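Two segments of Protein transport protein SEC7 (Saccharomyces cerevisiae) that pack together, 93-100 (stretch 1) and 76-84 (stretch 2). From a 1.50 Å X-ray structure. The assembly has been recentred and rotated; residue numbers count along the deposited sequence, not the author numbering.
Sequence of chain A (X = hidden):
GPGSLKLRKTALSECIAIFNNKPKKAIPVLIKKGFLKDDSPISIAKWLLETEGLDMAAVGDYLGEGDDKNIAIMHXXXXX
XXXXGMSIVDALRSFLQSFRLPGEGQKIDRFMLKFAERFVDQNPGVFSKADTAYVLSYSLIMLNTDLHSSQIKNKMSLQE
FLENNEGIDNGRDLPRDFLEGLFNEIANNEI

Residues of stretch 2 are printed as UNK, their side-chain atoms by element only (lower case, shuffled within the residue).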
# COMPACT_ATOMS: atom_id res chain seq x y z
N ARG A 93 -2.64 1.72 7.12
CA ARG A 93 -1.68 2.79 7.36
C ARG A 93 -0.27 2.30 7.06
O ARG A 93 0.50 2.97 6.36
CB ARG A 93 -1.76 3.34 8.80
CG ARG A 93 -0.91 4.61 8.96
CD ARG A 93 -1.03 5.35 10.29
NE ARG A 93 -2.38 5.76 10.68
CZ ARG A 93 -3.18 5.05 11.48
NH1 ARG A 93 -2.80 3.88 11.96
NH2 ARG A 93 -4.38 5.52 11.79
N SER A 94 0.07 1.12 7.58
CA SER A 94 1.38 0.52 7.34
C SER A 94 1.62 0.34 5.84
O SER A 94 2.67 0.68 5.32
CB SER A 94 1.48 -0.82 8.06
OG SER A 94 2.67 -1.50 7.69
N PHE A 95 0.61 -0.18 5.15
CA PHE A 95 0.71 -0.48 3.73
C PHE A 95 0.82 0.80 2.87
O PHE A 95 1.76 0.95 2.09
CB PHE A 95 -0.52 -1.29 3.32
CG PHE A 95 -0.50 -1.77 1.90
CD1 PHE A 95 0.55 -2.53 1.42
CD2 PHE A 95 -1.57 -1.49 1.05
CE1 PHE A 95 0.56 -2.97 0.10
CE2 PHE A 95 -1.57 -1.94 -0.26
CZ PHE A 95 -0.50 -2.68 -0.74
N LEU A 96 -0.14 1.71 3.02
CA LEU A 96 -0.20 2.87 2.13
C LEU A 96 0.87 3.92 2.39
O LEU A 96 1.12 4.76 1.53
CB LEU A 96 -1.58 3.53 2.19
CG LEU A 96 -2.76 2.69 1.68
CD1 LEU A 96 -4.05 3.48 1.83
CD2 LEU A 96 -2.56 2.25 0.24
N GLN A 97 1.52 3.87 3.55
CA GLN A 97 2.62 4.80 3.83
C GLN A 97 3.96 4.27 3.29
O GLN A 97 5.00 4.92 3.45
CB GLN A 97 2.69 5.08 5.34
CG GLN A 97 1.52 5.91 5.84
CD GLN A 97 1.60 6.25 7.32
OE1 GLN A 97 2.36 5.64 8.08
NE2 GLN A 97 0.81 7.23 7.74
N SER A 98 3.94 3.10 2.64
CA SER A 98 5.15 2.49 2.07
C SER A 98 5.37 2.73 0.57
O SER A 98 6.43 2.38 0.04
CB SER A 98 5.18 0.99 2.36
OG SER A 98 4.26 0.27 1.56
N PHE A 99 4.37 3.26 -0.12
CA PHE A 99 4.45 3.58 -1.54
C PHE A 99 3.31 4.55 -1.88
O PHE A 99 2.37 4.70 -1.11
CB PHE A 99 4.33 2.32 -2.39
CG PHE A 99 2.96 1.70 -2.36
CD1 PHE A 99 2.56 0.93 -1.29
CD2 PHE A 99 2.06 1.92 -3.38
CE1 PHE A 99 1.28 0.38 -1.24
CE2 PHE A 99 0.79 1.38 -3.36
CZ PHE A 99 0.40 0.60 -2.29
N ARG A 100 3.39 5.20 -3.04
CA ARG A 100 2.29 6.02 -3.54
C ARG A 100 1.43 5.23 -4.52
O ARG A 100 1.93 4.72 -5.52
CB ARG A 100 2.82 7.26 -4.25
CG ARG A 100 1.73 8.24 -4.64
CD ARG A 100 2.28 9.46 -5.35
NE ARG A 100 2.49 9.24 -6.78
CZ ARG A 100 2.84 10.19 -7.65
NH1 ARG A 100 3.03 11.44 -7.25
NH2 ARG A 100 3.00 9.88 -8.92
N UNK A 76 4.38 -10.12 -4.10
CA UNK A 76 5.45 -10.42 -3.14
C UNK A 76 5.64 -9.29 -2.13
O UNK A 76 5.90 -9.52 -0.97
c UNK A 76 6.76 -10.70 -3.86
N UNK A 77 5.51 -8.06 -2.60
CA UNK A 77 5.66 -6.88 -1.74
C UNK A 77 4.61 -6.92 -0.63
O UNK A 77 4.94 -6.79 0.55
c UNK A 77 5.66 -4.31 -1.94
c UNK A 77 4.53 -3.63 -1.51
c UNK A 77 5.89 -1.81 -0.76
c UNK A 77 6.90 -3.71 -1.79
c UNK A 77 4.64 -2.39 -0.90
c UNK A 77 7.02 -2.47 -1.20
c UNK A 77 5.53 -5.64 -2.64
N UNK A 78 3.35 -7.13 -1.01
CA UNK A 78 2.26 -7.24 -0.02
C UNK A 78 2.51 -8.43 0.91
O UNK A 78 2.26 -8.33 2.10
c UNK A 78 0.63 -6.19 -1.64
c UNK A 78 0.87 -7.35 -0.67
c UNK A 78 -0.22 -7.36 0.39
N UNK A 79 3.03 -9.53 0.36
CA UNK A 79 3.29 -10.73 1.16
C UNK A 79 4.33 -10.53 2.27
O UNK A 79 4.36 -11.31 3.22
o UNK A 79 2.97 -13.41 -1.35
o UNK A 79 1.45 -12.32 -0.18
c UNK A 79 2.64 -12.58 -0.46
c UNK A 79 3.77 -11.90 0.28
N UNK A 80 5.18 -9.51 2.14
CA UNK A 80 6.19 -9.20 3.16
C UNK A 80 5.61 -8.52 4.40
O UNK A 80 6.26 -8.48 5.45
c UNK A 80 8.90 -10.22 2.17
c UNK A 80 8.13 -9.07 1.54
o UNK A 80 9.62 -9.97 3.16
c UNK A 80 7.30 -8.33 2.57
o UNK A 80 8.78 -11.35 1.67
N UNK A 81 4.40 -8.00 4.30
CA UNK A 81 3.77 -7.32 5.43
C UNK A 81 3.19 -8.32 6.41
O UNK A 81 2.63 -9.35 6.01
c UNK A 81 2.65 -6.38 4.96
c UNK A 81 3.15 -5.12 4.33
c UNK A 81 4.11 -2.80 3.15
c UNK A 81 3.63 -2.76 4.45
c UNK A 81 3.14 -3.92 5.03
c UNK A 81 4.12 -3.98 2.45
c UNK A 81 3.65 -5.13 3.04
N UNK A 82 3.33 -8.01 7.69
CA UNK A 82 2.68 -8.78 8.74
C UNK A 82 1.55 -7.94 9.32
O UNK A 82 1.79 -7.02 10.09
o UNK A 82 1.92 -10.55 10.68
o UNK A 82 3.84 -10.56 11.75
c UNK A 82 3.68 -9.17 9.83
c UNK A 82 3.10 -10.16 10.83
N UNK A 83 0.32 -8.25 8.91
CA UNK A 83 -0.87 -7.57 9.42
C UNK A 83 -1.53 -8.32 10.57
O UNK A 83 -2.60 -7.94 11.01
c UNK A 83 -1.91 -7.41 8.30
c UNK A 83 -0.76 -5.43 7.21
c UNK A 83 -1.66 -7.15 5.81
c UNK A 83 -0.33 -4.74 6.09
c UNK A 83 -0.57 -5.25 4.83
c UNK A 83 -1.23 -6.46 4.69
c UNK A 83 -1.42 -6.66 7.09
N UNK A 84 -0.90 -9.39 11.05
CA UNK A 84 -1.52 -10.22 12.08
C UNK A 84 -1.84 -9.41 13.34
O UNK A 84 -0.97 -8.76 13.90
c UNK A 84 -1.37 -12.36 13.42
c UNK A 84 -0.64 -11.43 12.45
o UNK A 84 -0.30 -12.16 11.26

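Position 76 has a single side-chain carbon, CB, whose nearest atom on stretch 1, Phe95 CE1, is 10.7 Å away; one carbon alone is CB, so this is Ala76.

Position 77 carries one carbon and then a ring of six carbons, with no oxygen. The ring approaches Phe95, Ser98 and Phe99. A six-carbon ring without a hydroxyl is phenylalanine, Phe77. Its CZ lies 3.5 Å from Ser98 OG, and its CE2 is 4.2 Å from Phe95 CE1 and 3.9 Å from Phe99 CD1. The Ser98 and Phe95 atoms sit at the ring edge, near its plane. The planes of Phe77 and Phe99 stand at 88° with centroids 6.0 Å apart, an oblique pair.

Position 78 has three carbons, the first carrying the other two, and touches the Phe95 ring. Branching at CB without oxygen gives Val78, whose CG2 is 3.7 Å from Phe95 CE1.

At position 79 two carbons end in two oxygens, a short carboxylate, and nothing on stretch 1 is within reach: Asp79. Position 80 has three carbons, the third bearing two oxygens, so the acid is one carbon longer: Glu80, likewise out of contact.

Position 81 again shows one carbon and a six-carbon ring; the CA-to-CB bond points toward stretch 1, and the ring touches Ser94, Phe95 and Ser98. It is Phe81. Phe81 CA and Phe95 CA are 7.7 Å apart, the nearest such pair across the stretches. Phe81 CE2 lies 3.8 Å from Phe95 CA and 3.6 Å from Ser94 OG, while Phe81 CZ is 3.5 Å from Ser98 OG.

Position 82 has two carbons and two oxygens on the second, and its CA-to-CB bond points away: Asp82. Position 83 has a third such carbon ring; its CA-to-CB bond runs sideways, but the ring end comes nearer stretch 1. This is Phe83, with CZ 4.2 Å from Phe95 CB. Position 84 has one carbon carrying an oxygen and a carbon, hence Thr84; its OG1 donates to Asp82 OD1 at 2.8 Å, a bond within stretch 2.

The contact, burying 314 Å² in total, works by apolar packing centred on Phe95, which loses 82 Å² to the other stretch and touches all four contacting residues there. The edge of its ring meets the face of Phe81, planes at 81° and centroids 5.5 Å apart. No hydrogen bond crosses. Ser98 OG instead donates to Phe95 O at 2.6 Å, so this hydroxyl can lie against the edges of Phe77 and Phe81 with its proton already used within stretch 1.

Stretch 2 76-84: AFVDEFDFT
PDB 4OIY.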